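Local coordinates for uncharacterized peptidase Lmo0363 (Listeria monocytogenes, PDB 3L4E), which is an uncharacterized member of the peptidase S51 family and probably acts as a serine-type peptidase related to peptidase E, at residues A[3-8]-A[114-119]; A[18-23]-A[192-197]; A[64-69]-A[94-99]. One frame throughout, in Å; residues are numbered along the deposited sequence.

Contacts 1 and 2 share one mixed sheet, in which strand 4-8 lies between strands 115-119 and 191-196, and they touch: Leu115 CD1 packs on Phe21 CE2, 3.4 Å away. Contact 1 is the buried core, held by backbone hydrogen bonds between parallel strands near the presumed active site. Contact 2, partly buried, sets helix 15-21 on a face of that sheet; there an arginine stacks on one of two phenylalanines, and waters join in. Contact 3 lies apart, its centre about 27 Å from that of contact 2. It too is largely buried, though its Arg99 is exposed; its salt bridge lies within helix 90-100, and water joins helix to loop.

Contact 1. Residues A[3-8]-A[114-119]; sequences KNLFLT and KLYIGE
Residues Asn4 to Thr8 and Leu115 to Glu119 run side by side as parallel strands, 4.7 Å apart at closest approach and only 14° from exact alignment. Four backbone bonds link them: Tyr116 N to Asn4 O, Phe6 N to Tyr116 O, Gly118 N to Phe6 O and Thr8 N to Gly118 O. On one face Leu5 CD2 lies against Tyr116 CB at 3.7 Å, while Leu7 CD2 sits at the edge of the tyrosine ring, 4.5 Å from CE2. The phenol OH of Tyr116 bonds to Gly122 O. Gly118 suits this face because a CB there would run into Tyr116 CE2. The other face carries Phe6, whose CD2 lies 4.0 Å from Ile117 CG2, and Thr8, whose methyl CG2 rests 3.6 Å from Gly118 O; its hydroxyl bonds to Ser10 N. Where the strands begin, a water accepts from Asn4 N and ND2 and donates to Lys114 O, while Asn4 OD1 is hydrogen-bonded to Arg196 NH1. Glu119 is buried, but Phe11 N and Gly87 N each give its carboxylate a hydrogen bond. Ser120, the charge-relay serine by similarity, follows directly, as expected of a nucleophile elbow between strand and helix. Apolar faces and paired backbone amides thus bring this presumed nucleophile to the end of a buried central strand, beside a carboxylate held by two backbone N-H groups.

Contact 2. Residues A[18-23]-A[192-197]; sequences FTEFES and AIFIRG
Phe21 packs closely against both Phe194 and Arg196: it lays CB and CD1 over a face of the Phe194 ring and takes the Arg196 guanidinium on a face of its own. The CB makes a CH-pi contact 4.1 Å from the Phe194 centroid, and CD1 comes within 3.6 Å of Phe194 CG. The two rings meet obliquely, with planes at 51°. The guanidinium lies flat on Phe21, its plane 13° from that of the ring and CZ 3.8 Å from the centroid, a cation-pi stack. A bend at chi2 (-85°) sets Arg196 CD 3.9 Å from Phe21 CE1, at the start of the stretch that lies on the ring. A phenylalanine suits this place because its flat pi face accepts the guanidinium while its CB and ring C-H groups pack on Phe194.

The contact lays the end of helix 15-21 on a face of the mixed sheet, where antiparallel strand 191-196 borders the parallel strands; Phe21 also touches Leu115.

On the water-lined polar side, Arg196 NH2 donates to Phe21 O (2.8 Å) from above the carbonyl plane, and more straightly to Glu22 OE1 (2.9 Å) in a salt bridge. Both acceptors lie in the guanidinium plane, which should fix its rotation. One water links NE to Phe21 O, another NH1 to Glu22 OE1. The loose side is exposed Glu20, whose OE2 merely meets the Phe194 ring edge, 3.8 Å from CE2.

Contact 3. Residues A[64-69]-A[94-99]; sequences DIATES and LQELKR
Ile65 and Ala66 meet Glu96, Leu97 and Arg99 where the loop after strand 59-62 passes helix 90-100. The loop is shaped by an Asx turn: Asp64 OD1 accepts from Ala66 N, approached from above the carboxylate plane, and also bonds to Thr35 OG1. Asp64 O accepts from both Thr67 N and Glu68 N, so the chain closes back on itself there.

The van der Waals contacts are made chiefly by Ile65, whose two branches serve different partners. CG2 sits 3.3 Å from Glu96 O, whereas CG1 forms an apolar pair with Leu97 CD2 at 3.9 Å, the side chains crossing obliquely. A beta-branched residue suits a spot that must cover both a helix backbone and a neighbouring leucine. Leu97 in turn packs on Ile106 of helix 102-111. Ala66, small enough to lie close to the helix, brings CB to within 3.7 Å of Glu96 OE1. The bend at chi2 (-56°) in Glu96 places its CD 4.2 Å from that same Ala66 CB.

Charged interactions lie mainly within the helix. Arg99 holds Glu96 side-on, with NE and NH2 both donating to OE1, while Gln95 NE2 bonds to OE2 in a nearly straight line. Three donors therefore grip this buried carboxylate, and the positive partner would be expected to stabilise its charge.

Water carries the polar link between loop and helix. Although Arg99 NH2 is only 3.1 Å from Ala66 O, the angle is too poor for a hydrogen bond; instead NH2 donates to a water at 2.9 Å, which itself donates to Ile65 O and, at 2.8 Å, to Glu68 O.

Contact 1. Residues A[3-8]-A[114-119]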
ATOM      1  N   LYS A   3      14.147  -2.524  -5.675  1.00 29.99           N
ATOM      2  CA  LYS A   3      13.011  -1.799  -5.128  1.00 29.48           C
ATOM      3  C   LYS A   3      12.033  -1.415  -6.239  1.00 28.42           C
ATOM      4  O   LYS A   3      12.198  -0.396  -6.911  1.00 34.30           O
ATOM      5  CB  LYS A   3      13.478  -0.556  -4.374  1.00 28.81           C
ATOM      6  CG  LYS A   3      12.430   0.023  -3.439  1.00 33.79           C
ATOM      7  CD  LYS A   3      12.775   1.447  -3.033  1.00 34.61           C
ATOM      8  CE  LYS A   3      14.104   1.537  -2.327  1.00 38.65           C
ATOM      9  NZ  LYS A   3      14.453   2.963  -2.104  1.00 38.70           N
ATOM     10  N   ASN A   4      11.019  -2.250  -6.424  1.00 21.64           N
ATOM     11  CA  ASN A   4       9.996  -2.031  -7.439  1.00 19.07           C
ATOM     12  C   ASN A   4       8.664  -1.794  -6.745  1.00 16.06           C
ATOM     13  O   ASN A   4       8.074  -2.726  -6.202  1.00 17.95           O
ATOM     14  CB  ASN A   4       9.897  -3.251  -8.355  1.00 21.16           C
ATOM     15  CG  ASN A   4      11.191  -3.532  -9.089  1.00 25.36           C
ATOM     16  OD1 ASN A   4      11.508  -2.877 -10.072  1.00 26.66           O
ATOM     17  ND2 ASN A   4      11.950  -4.506  -8.604  1.00 25.72           N
ATOM     18  N   LEU A   5       8.204  -0.543  -6.746  1.00 14.54           N
ATOM     19  CA  LEU A   5       6.998  -0.163  -6.029  1.00 14.76           C
ATOM     20  C   LEU A   5       6.089   0.649  -6.926  1.00 13.89           C
ATOM     21  O   LEU A   5       6.561   1.468  -7.717  1.00 14.38           O
ATOM     22  CB  LEU A   5       7.337   0.692  -4.804  1.00 16.07           C
ATOM     23  CG  LEU A   5       8.569   0.351  -3.963  1.00 16.93           C
ATOM     24  CD1 LEU A   5       8.773   1.416  -2.881  1.00 19.00           C
ATOM     25  CD2 LEU A   5       8.437  -1.028  -3.354  1.00 16.70           C
ATOM     26  N   PHE A   6       4.786   0.429  -6.787  1.00 10.97           N
ATOM     27  CA  PHE A   6       3.778   1.255  -7.444  1.00 10.42           C
ATOM     28  C   PHE A   6       2.874   1.770  -6.338  1.00 12.29           C
ATOM     29  O   PHE A   6       2.193   0.976  -5.693  1.00 11.18           O
ATOM     30  CB  PHE A   6       2.990   0.389  -8.430  1.00 12.16           C
ATOM     31  CG  PHE A   6       1.899   1.114  -9.166  1.00 11.52           C
ATOM     32  CD1 PHE A   6       2.155   1.714 -10.397  1.00 12.31           C
ATOM     33  CD2 PHE A   6       0.613   1.181  -8.647  1.00 11.79           C
ATOM     34  CE1 PHE A   6       1.148   2.363 -11.099  1.00 14.19           C
ATOM     35  CE2 PHE A   6      -0.404   1.840  -9.347  1.00 13.16           C
ATOM     36  CZ  PHE A   6      -0.133   2.428 -10.569  1.00 12.49           C
ATOM     37  N   LEU A   7       2.898   3.081  -6.089  1.00 12.66           N
ATOM     38  CA  LEU A   7       2.126   3.660  -4.989  1.00 13.30           C
ATOM     39  C   LEU A   7       0.956   4.480  -5.526  1.00 12.64           C
ATOM     40  O   LEU A   7       1.100   5.214  -6.500  1.00 15.30           O
ATOM     41  CB  LEU A   7       3.021   4.521  -4.085  1.00 14.20           C
ATOM     42  CG  LEU A   7       4.308   3.851  -3.599  1.00 13.65           C
ATOM     43  CD1 LEU A   7       5.121   4.783  -2.672  1.00 16.48           C
ATOM     44  CD2 LEU A   7       3.979   2.544  -2.890  1.00 16.62           C
ATOM     45  N   THR A   8      -0.198   4.361  -4.883  1.00 11.93           N
ATOM     46  CA  THR A   8      -1.418   4.972  -5.390  1.00 12.97           C
ATOM     47  C   THR A   8      -2.333   5.363  -4.228  1.00 14.47           C
ATOM     48  O   THR A   8      -2.204   4.819  -3.132  1.00 14.60           O
ATOM     49  CB  THR A   8      -2.142   3.985  -6.364  1.00 14.47           C
ATOM     50  OG1 THR A   8      -3.398   4.532  -6.782  1.00 18.37           O
ATOM     51  CG2 THR A   8      -2.396   2.647  -5.691  1.00 16.72           C
ATOM     52  N   LYS A 114      10.601  -8.445  -6.048  1.00 25.77           N
ATOM     53  CA  LYS A 114       9.145  -8.561  -6.126  1.00 22.48           C
ATOM     54  C   LYS A 114       8.458  -7.200  -6.160  1.00 20.42           C
ATOM     55  O   LYS A 114       8.810  -6.307  -5.398  1.00 22.31           O
ATOM     56  CB  LYS A 114       8.624  -9.372  -4.945  1.00 27.45           C
ATOM     57  CG  LYS A 114       7.224  -9.910  -5.121  1.00 31.09           C
ATOM     58  CD  LYS A 114       7.105 -11.275  -4.450  1.00 36.30           C
ATOM     59  CE  LYS A 114       7.982 -12.296  -5.147  1.00 37.01           C
ATOM     60  NZ  LYS A 114       7.882 -13.646  -4.526  1.00 37.89           N
ATOM     61  N   LEU A 115       7.487  -7.046  -7.057  1.00 20.38           N
ATOM     62  CA  LEU A 115       6.725  -5.807  -7.178  1.00 18.39           C
ATOM     63  C   LEU A 115       5.748  -5.629  -6.022  1.00 17.35           C
ATOM     64  O   LEU A 115       4.937  -6.516  -5.741  1.00 19.70           O
ATOM     65  CB  LEU A 115       5.963  -5.779  -8.505  1.00 23.17           C
ATOM     66  CG  LEU A 115       4.973  -4.628  -8.706  1.00 36.15           C
ATOM     67  CD1 LEU A 115       5.686  -3.286  -8.659  1.00 30.79           C
ATOM     68  CD2 LEU A 115       4.209  -4.789 -10.017  1.00 39.02           C
ATOM     69  N   TYR A 116       5.824  -4.468  -5.374  1.00 14.71           N
ATOM     70  CA  TYR A 116       4.926  -4.086  -4.290  1.00 15.01           C
ATOM     71  C   TYR A 116       3.971  -2.994  -4.761  1.00 12.60           C
ATOM     72  O   TYR A 116       4.410  -1.938  -5.242  1.00 14.73           O
ATOM     73  CB  TYR A 116       5.743  -3.591  -3.089  1.00 14.78           C
ATOM     74  CG  TYR A 116       4.913  -3.118  -1.911  1.00 13.61           C
ATOM     75  CD1 TYR A 116       4.538  -3.997  -0.897  1.00 13.00           C
ATOM     76  CD2 TYR A 116       4.512  -1.787  -1.807  1.00 13.98           C
ATOM     77  CE1 TYR A 116       3.778  -3.574   0.176  1.00 13.06           C
ATOM     78  CE2 TYR A 116       3.747  -1.349  -0.727  1.00 12.25           C
ATOM     79  CZ  TYR A 116       3.394  -2.251   0.267  1.00 11.90           C
ATOM     80  OH  TYR A 116       2.632  -1.856   1.342  1.00 13.89           O
ATOM     81  N   ILE A 117       2.673  -3.259  -4.640  1.00 11.77           N
ATOM     82  CA  ILE A 117       1.646  -2.280  -4.983  1.00 12.61           C
ATOM     83  C   ILE A 117       1.003  -1.821  -3.684  1.00 11.95           C
ATOM     84  O   ILE A 117       0.440  -2.631  -2.938  1.00 11.81           O
ATOM     85  CB  ILE A 117       0.562  -2.874  -5.891  1.00 11.80           C
ATOM     86  CG1 ILE A 117       1.175  -3.461  -7.170  1.00 13.26           C
ATOM     87  CG2 ILE A 117      -0.512  -1.816  -6.202  1.00 14.38           C
ATOM     88  CD1 ILE A 117       0.233  -4.423  -7.889  1.00 19.78           C
ATOM     89  N   GLY A 118       1.123  -0.532  -3.387  1.00 10.63           N
ATOM     90  CA  GLY A 118       0.588  -0.007  -2.142  1.00  9.34           C
ATOM     91  C   GLY A 118      -0.472   1.046  -2.357  1.00  9.57           C
ATOM     92  O   GLY A 118      -0.192   2.089  -2.956  1.00 12.00           O
ATOM     93  N   GLU A 119      -1.680   0.778  -1.864  1.00 11.56           N
ATOM     94  CA  GLU A 119      -2.802   1.699  -2.014  1.00 11.52           C
ATOM     95  C   GLU A 119      -3.126   2.406  -0.710  1.00 11.86           C
ATOM     96  O   GLU A 119      -3.440   1.754   0.289  1.00 12.40           O
ATOM     97  CB  GLU A 119      -4.047   0.947  -2.463  1.00 12.43           C
ATOM     98  CG  GLU A 119      -5.289   1.823  -2.512  1.00 12.99           C
ATOM     99  CD  GLU A 119      -6.520   1.030  -2.873  1.00 16.56           C
ATOM    100  OE1 GLU A 119      -6.993   1.183  -4.008  1.00 15.67           O
ATOM    101  OE2 GLU A 119      -7.002   0.236  -2.038  1.00 16.23           O
TER
HETATM  102  O   HOH W   1      11.110  -4.936  -5.763  1.00 21.71           O

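Contact 2. Residues A[18-23]-A[192-197]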
ATOM      1  N   PHE A  18      -0.826   1.617 -14.027  1.00 14.38           N
ATOM      2  CA  PHE A  18      -0.238   0.339 -13.649  1.00 13.30           C
ATOM      3  C   PHE A  18       0.179  -0.499 -14.862  1.00 12.82           C
ATOM      4  O   PHE A  18       1.269  -1.085 -14.869  1.00 14.99           O
ATOM      5  CB  PHE A  18      -1.146  -0.490 -12.733  1.00 14.49           C
ATOM      6  CG  PHE A  18      -0.501  -1.764 -12.275  1.00 14.18           C
ATOM      7  CD1 PHE A  18       0.526  -1.733 -11.334  1.00 13.52           C
ATOM      8  CD2 PHE A  18      -0.885  -2.985 -12.809  1.00 16.56           C
ATOM      9  CE1 PHE A  18       1.146  -2.896 -10.934  1.00 15.80           C
ATOM     10  CE2 PHE A  18      -0.277  -4.142 -12.412  1.00 15.98           C
ATOM     11  CZ  PHE A  18       0.746  -4.104 -11.467  1.00 15.57           C
ATOM     12  N   THR A  19      -0.677  -0.571 -15.882  1.00 15.68           N
ATOM     13  CA  THR A  19      -0.324  -1.333 -17.075  1.00 18.68           C
ATOM     14  C   THR A  19       0.813  -0.674 -17.860  1.00 16.09           C
ATOM     15  O   THR A  19       1.552  -1.354 -18.553  1.00 20.00           O
ATOM     16  CB  THR A  19      -1.537  -1.585 -17.995  1.00 17.53           C
ATOM     17  OG1 THR A  19      -2.080  -0.335 -18.433  1.00 18.05           O
ATOM     18  CG2 THR A  19      -2.614  -2.358 -17.257  1.00 16.55           C
ATOM     19  N   GLU A  20       0.949   0.645 -17.752  1.00 18.17           N
ATOM     20  CA  GLU A  20       2.139   1.317 -18.270  1.00 19.22           C
ATOM     21  C   GLU A  20       3.374   0.901 -17.468  1.00 21.27           C
ATOM     22  O   GLU A  20       4.434   0.667 -18.024  1.00 24.75           O
ATOM     23  CB  GLU A  20       1.968   2.843 -18.228  1.00 18.81           C
ATOM     24  CG  GLU A  20       3.193   3.620 -18.668  1.00 26.24           C
ATOM     25  CD  GLU A  20       3.026   5.121 -18.497  1.00 30.77           C
ATOM     26  OE1 GLU A  20       1.869   5.595 -18.459  1.00 30.16           O
ATOM     27  OE2 GLU A  20       4.051   5.826 -18.409  1.00 42.22           O
ATOM     28  N   PHE A  21       3.222   0.804 -16.153  1.00 21.17           N
ATOM     29  CA  PHE A  21       4.334   0.463 -15.263  1.00 22.10           C
ATOM     30  C   PHE A  21       4.854  -0.970 -15.472  1.00 22.67           C
ATOM     31  O   PHE A  21       6.070  -1.198 -15.537  1.00 23.77           O
ATOM     32  CB  PHE A  21       3.887   0.675 -13.811  1.00 21.73           C
ATOM     33  CG  PHE A  21       4.967   0.462 -12.785  1.00 21.27           C
ATOM     34  CD1 PHE A  21       6.071   1.298 -12.732  1.00 20.83           C
ATOM     35  CD2 PHE A  21       4.854  -0.550 -11.843  1.00 21.64           C
ATOM     36  CE1 PHE A  21       7.058   1.113 -11.771  1.00 21.91           C
ATOM     37  CE2 PHE A  21       5.838  -0.743 -10.874  1.00 21.77           C
ATOM     38  CZ  PHE A  21       6.942   0.089 -10.839  1.00 25.48           C
ATOM     39  N   GLU A  22       3.928  -1.927 -15.595  1.00 21.32           N
ATOM     40  CA  GLU A  22       4.275  -3.350 -15.634  1.00 22.22           C
ATOM     41  C   GLU A  22       3.604  -4.120 -16.790  1.00 24.11           C
ATOM     42  O   GLU A  22       2.388  -4.094 -16.915  1.00 23.81           O
ATOM     43  CB  GLU A  22       3.878  -3.979 -14.298  1.00 24.90           C
ATOM     44  CG  GLU A  22       4.183  -5.462 -14.156  1.00 31.72           C
ATOM     45  CD  GLU A  22       5.636  -5.748 -13.843  1.00 37.07           C
ATOM     46  OE1 GLU A  22       6.395  -4.799 -13.554  1.00 37.89           O
ATOM     47  OE2 GLU A  22       6.017  -6.934 -13.872  1.00 34.53           O
ATOM     48  N   SER A  23       4.400  -4.825 -17.603  1.00 28.41           N
ATOM     49  CA  SER A  23       3.881  -5.574 -18.758  1.00 30.19           C
ATOM     50  C   SER A  23       3.644  -7.068 -18.512  1.00 32.67           C
ATOM     51  O   SER A  23       3.997  -7.601 -17.460  1.00 31.63           O
ATOM     52  CB  SER A  23       4.814  -5.419 -19.961  1.00 34.73           C
ATOM     53  OG  SER A  23       4.736  -4.110 -20.479  1.00 41.49           O
ATOM     54  N   ALA A 192      -0.095   8.273  -9.527  1.00 17.60           N
ATOM     55  CA  ALA A 192       0.617   7.123  -8.991  1.00 15.48           C
ATOM     56  C   ALA A 192       2.095   7.465  -8.962  1.00 15.70           C
ATOM     57  O   ALA A 192       2.547   8.342  -9.705  1.00 17.78           O
ATOM     58  CB  ALA A 192       0.355   5.883  -9.834  1.00 19.01           C
ATOM     59  N   ILE A 193       2.841   6.796  -8.088  1.00 13.79           N
ATOM     60  CA  ILE A 193       4.292   6.957  -8.044  1.00 15.55           C
ATOM     61  C   ILE A 193       4.929   5.656  -8.525  1.00 14.98           C
ATOM     62  O   ILE A 193       4.681   4.582  -7.945  1.00 14.49           O
ATOM     63  CB  ILE A 193       4.822   7.289  -6.626  1.00 18.07           C
ATOM     64  CG1 ILE A 193       3.979   8.388  -5.964  1.00 18.64           C
ATOM     65  CG2 ILE A 193       6.291   7.705  -6.705  1.00 22.60           C
ATOM     66  CD1 ILE A 193       4.303   8.601  -4.493  1.00 20.09           C
ATOM     67  N   PHE A 194       5.710   5.765  -9.600  1.00 16.74           N
ATOM     68  CA  PHE A 194       6.455   4.652 -10.172  1.00 15.75           C
ATOM     69  C   PHE A 194       7.823   4.646  -9.513  1.00 15.77           C
ATOM     70  O   PHE A 194       8.567   5.636  -9.609  1.00 19.51           O
ATOM     71  CB  PHE A 194       6.715   4.869 -11.669  1.00 16.22           C
ATOM     72  CG  PHE A 194       5.493   4.798 -12.561  1.00 19.06           C
ATOM     73  CD1 PHE A 194       4.208   4.756 -12.058  1.00 21.34           C
ATOM     74  CD2 PHE A 194       5.662   4.800 -13.940  1.00 24.22           C
ATOM     75  CE1 PHE A 194       3.116   4.699 -12.919  1.00 23.21           C
ATOM     76  CE2 PHE A 194       4.579   4.745 -14.792  1.00 28.69           C
ATOM     77  CZ  PHE A 194       3.307   4.691 -14.277  1.00 21.60           C
ATOM     78  N   ILE A 195       8.171   3.543  -8.868  1.00 18.35           N
ATOM     79  CA  ILE A 195       9.485   3.425  -8.249  1.00 21.33           C
ATOM     80  C   ILE A 195      10.231   2.194  -8.752  1.00 20.62           C
ATOM     81  O   ILE A 195       9.788   1.058  -8.563  1.00 19.48           O
ATOM     82  CB  ILE A 195       9.391   3.407  -6.711  1.00 24.42           C
ATOM     83  CG1 ILE A 195       8.804   4.730  -6.219  1.00 24.25           C
ATOM     84  CG2 ILE A 195      10.774   3.170  -6.102  1.00 22.99           C
ATOM     85  CD1 ILE A 195       8.200   4.685  -4.842  1.00 31.70           C
ATOM     86  N   ARG A 196      11.353   2.446  -9.417  1.00 21.70           N
ATOM     87  CA  ARG A 196      12.256   1.407  -9.889  1.00 22.93           C
ATOM     88  C   ARG A 196      13.658   1.752  -9.397  1.00 22.20           C
ATOM     89  O   ARG A 196      14.370   2.553 -10.010  1.00 24.78           O
ATOM     90  CB  ARG A 196      12.240   1.326 -11.419  1.00 24.84           C
ATOM     91  CG  ARG A 196      10.873   1.010 -12.028  1.00 24.00           C
ATOM     92  CD  ARG A 196      10.606  -0.490 -12.057  1.00 23.80           C
ATOM     93  NE  ARG A 196       9.463  -0.848 -12.905  1.00 24.15           N
ATOM     94  CZ  ARG A 196       8.789  -1.990 -12.798  1.00 23.74           C
ATOM     95  NH1 ARG A 196       9.141  -2.880 -11.878  1.00 25.83           N
ATOM     96  NH2 ARG A 196       7.766  -2.243 -13.605  1.00 26.92           N
ATOM     97  N   GLY A 197      14.039   1.167  -8.271  1.00 25.14           N
ATOM     98  CA  GLY A 197      15.292   1.517  -7.631  1.00 30.53           C
ATOM     99  C   GLY A 197      15.292   2.969  -7.196  1.00 32.44           C
ATOM    100  O   GLY A 197      14.396   3.407  -6.468  1.00 37.56           O
TER
HETATM  101  O   HOH W   2       8.436   0.724 -15.088  1.00 26.28           O
HETATM  102  O   HOH W   3       8.294  -5.570 -11.242  1.00 44.52           O

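Contact 3. Residues A[64-69]-A[94-99]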
ATOM      1  N   ASP A  64      -4.785 -12.404   4.697  1.00 23.34           N
ATOM      2  CA  ASP A  64      -5.064 -11.491   5.805  1.00 21.73           C
ATOM      3  C   ASP A  64      -4.035 -11.730   6.907  1.00 23.18           C
ATOM      4  O   ASP A  64      -4.093 -12.725   7.628  1.00 25.88           O
ATOM      5  CB  ASP A  64      -6.496 -11.661   6.328  1.00 28.45           C
ATOM      6  CG  ASP A  64      -6.884 -10.606   7.368  1.00 31.36           C
ATOM      7  OD1 ASP A  64      -6.040  -9.764   7.745  1.00 26.82           O
ATOM      8  OD2 ASP A  64      -8.049 -10.620   7.812  1.00 33.98           O
ATOM      9  N   ILE A  65      -3.076 -10.815   7.000  1.00 26.39           N
ATOM     10  CA  ILE A  65      -2.027 -10.860   8.012  1.00 27.24           C
ATOM     11  C   ILE A  65      -2.579 -10.997   9.424  1.00 30.59           C
ATOM     12  O   ILE A  65      -1.927 -11.563  10.295  1.00 29.34           O
ATOM     13  CB  ILE A  65      -1.155  -9.585   7.947  1.00 31.89           C
ATOM     14  CG1 ILE A  65      -0.587  -9.406   6.538  1.00 29.58           C
ATOM     15  CG2 ILE A  65      -0.053  -9.615   9.010  1.00 29.61           C
ATOM     16  CD1 ILE A  65       0.222 -10.575   6.059  1.00 25.61           C
ATOM     17  N   ALA A  66      -3.779 -10.477   9.648  1.00 27.25           N
ATOM     18  CA  ALA A  66      -4.357 -10.456  10.988  1.00 29.94           C
ATOM     19  C   ALA A  66      -4.786 -11.835  11.480  1.00 29.56           C
ATOM     20  O   ALA A  66      -4.889 -12.058  12.684  1.00 36.24           O
ATOM     21  CB  ALA A  66      -5.531  -9.483  11.045  1.00 31.17           C
ATOM     22  N   THR A  67      -5.027 -12.760  10.554  1.00 30.89           N
ATOM     23  CA  THR A  67      -5.644 -14.037  10.914  1.00 35.47           C
ATOM     24  C   THR A  67      -4.877 -15.296  10.502  1.00 40.93           C
ATOM     25  O   THR A  67      -5.125 -16.373  11.040  1.00 41.95           O
ATOM     26  CB  THR A  67      -7.077 -14.141  10.348  1.00 33.97           C
ATOM     27  OG1 THR A  67      -7.037 -14.045   8.919  1.00 36.86           O
ATOM     28  CG2 THR A  67      -7.947 -13.029  10.901  1.00 36.90           C
ATOM     29  N   GLU A  68      -3.953 -15.176   9.555  1.00 35.45           N
ATOM     30  CA  GLU A  68      -3.271 -16.362   9.042  1.00 35.88           C
ATOM     31  C   GLU A  68      -1.923 -16.648   9.706  1.00 32.67           C
ATOM     32  O   GLU A  68      -1.227 -15.730  10.154  1.00 38.06           O
ATOM     33  CB  GLU A  68      -3.150 -16.291   7.518  1.00 39.11           C
ATOM     34  CG  GLU A  68      -4.506 -16.390   6.830  1.00 49.92           C
ATOM     35  CD  GLU A  68      -4.414 -16.358   5.321  1.00 55.03           C
ATOM     36  OE1 GLU A  68      -4.335 -15.248   4.757  1.00 59.15           O
ATOM     37  OE2 GLU A  68      -4.434 -17.439   4.698  1.00 61.09           O
ATOM     38  N   SER A  69      -1.570 -17.933   9.772  1.00 31.12           N
ATOM     39  CA  SER A  69      -0.322 -18.374  10.391  1.00 33.71           C
ATOM     40  C   SER A  69       0.876 -17.764   9.678  1.00 36.19           C
ATOM     41  O   SER A  69       0.762 -17.320   8.536  1.00 39.00           O
ATOM     42  CB  SER A  69      -0.222 -19.897  10.331  1.00 41.09           C
ATOM     43  OG  SER A  69      -0.026 -20.324   8.994  1.00 39.47           O
ATOM     44  N   LEU A  94      -0.061  -1.622   9.996  1.00 14.63           N
ATOM     45  CA  LEU A  94       1.318  -1.686  10.481  1.00 16.28           C
ATOM     46  C   LEU A  94       1.403  -2.552  11.735  1.00 15.94           C
ATOM     47  O   LEU A  94       2.339  -3.334  11.905  1.00 15.13           O
ATOM     48  CB  LEU A  94       1.857  -0.284  10.767  1.00 15.65           C
ATOM     49  CG  LEU A  94       3.332  -0.212  11.168  1.00 16.85           C
ATOM     50  CD1 LEU A  94       4.215  -0.828  10.097  1.00 19.02           C
ATOM     51  CD2 LEU A  94       3.745   1.242  11.456  1.00 18.98           C
ATOM     52  N   GLN A  95       0.411  -2.413  12.604  1.00 16.35           N
ATOM     53  CA  GLN A  95       0.346  -3.218  13.814  1.00 15.56           C
ATOM     54  C   GLN A  95       0.399  -4.709  13.504  1.00 17.02           C
ATOM     55  O   GLN A  95       1.166  -5.449  14.111  1.00 17.36           O
ATOM     56  CB  GLN A  95      -0.923  -2.893  14.599  1.00 16.67           C
ATOM     57  CG  GLN A  95      -1.115  -3.754  15.823  1.00 18.18           C
ATOM     58  CD  GLN A  95      -2.371  -3.379  16.553  1.00 21.07           C
ATOM     59  OE1 GLN A  95      -2.385  -2.416  17.314  1.00 22.78           O
ATOM     60  NE2 GLN A  95      -3.453  -4.112  16.296  1.00 25.11           N
ATOM     61  N   GLU A  96      -0.413  -5.152  12.551  1.00 16.08           N
ATOM     62  CA  GLU A  96      -0.479  -6.573  12.232  1.00 15.75           C
ATOM     63  C   GLU A  96       0.776  -7.058  11.500  1.00 16.35           C
ATOM     64  O   GLU A  96       1.247  -8.176  11.741  1.00 17.34           O
ATOM     65  CB  GLU A  96      -1.760  -6.887  11.456  1.00 18.43           C
ATOM     66  CG  GLU A  96      -3.024  -6.585  12.267  1.00 21.28           C
ATOM     67  CD  GLU A  96      -3.057  -7.327  13.611  1.00 25.72           C
ATOM     68  OE1 GLU A  96      -3.028  -8.572  13.613  1.00 25.20           O
ATOM     69  OE2 GLU A  96      -3.109  -6.665  14.666  1.00 30.00           O
ATOM     70  N   LEU A  97       1.333  -6.214  10.635  1.00 16.94           N
ATOM     71  CA  LEU A  97       2.597  -6.544   9.987  1.00 17.87           C
ATOM     72  C   LEU A  97       3.732  -6.708  10.999  1.00 18.22           C
ATOM     73  O   LEU A  97       4.536  -7.633  10.890  1.00 19.73           O
ATOM     74  CB  LEU A  97       2.968  -5.489   8.947  1.00 17.46           C
ATOM     75  CG  LEU A  97       2.116  -5.428   7.675  1.00 18.19           C
ATOM     76  CD1 LEU A  97       2.525  -4.233   6.833  1.00 19.52           C
ATOM     77  CD2 LEU A  97       2.222  -6.708   6.847  1.00 23.32           C
ATOM     78  N   LYS A  98       3.806  -5.818  11.985  1.00 17.52           N
ATOM     79  CA  LYS A  98       4.843  -5.945  13.007  1.00 22.47           C
ATOM     80  C   LYS A  98       4.614  -7.148  13.929  1.00 20.29           C
ATOM     81  O   LYS A  98       5.561  -7.876  14.262  1.00 21.41           O
ATOM     82  CB  LYS A  98       4.966  -4.665  13.837  1.00 20.07           C
ATOM     83  CG  LYS A  98       5.510  -3.476  13.081  1.00 19.62           C
ATOM     84  CD  LYS A  98       5.809  -2.332  14.044  1.00 22.30           C
ATOM     85  CE  LYS A  98       6.441  -1.147  13.332  1.00 29.90           C
ATOM     86  NZ  LYS A  98       6.847  -0.087  14.300  1.00 32.35           N
ATOM     87  N   ARG A  99       3.366  -7.358  14.344  1.00 19.91           N
ATOM     88  CA  ARG A  99       3.035  -8.450  15.258  1.00 20.22           C
ATOM     89  C   ARG A  99       3.472  -9.808  14.724  1.00 19.64           C
ATOM     90  O   ARG A  99       3.898 -10.682  15.482  1.00 19.62           O
ATOM     91  CB  ARG A  99       1.531  -8.498  15.552  1.00 22.33           C
ATOM     92  CG  ARG A  99       1.139  -9.752  16.333  1.00 25.75           C
ATOM     93  CD  ARG A  99      -0.359  -9.900  16.558  1.00 34.83           C
ATOM     94  NE  ARG A  99      -1.127 -10.110  15.332  1.00 39.64           N
ATOM     95  CZ  ARG A  99      -1.328 -11.291  14.748  1.00 38.11           C
ATOM     96  NH1 ARG A  99      -0.796 -12.396  15.250  1.00 34.11           N
ATOM     97  NH2 ARG A  99      -2.055 -11.364  13.642  1.00 43.10           N
TER
HETATM   98  O   HOH W   4      -1.786 -13.845  12.092  1.00 41.63           O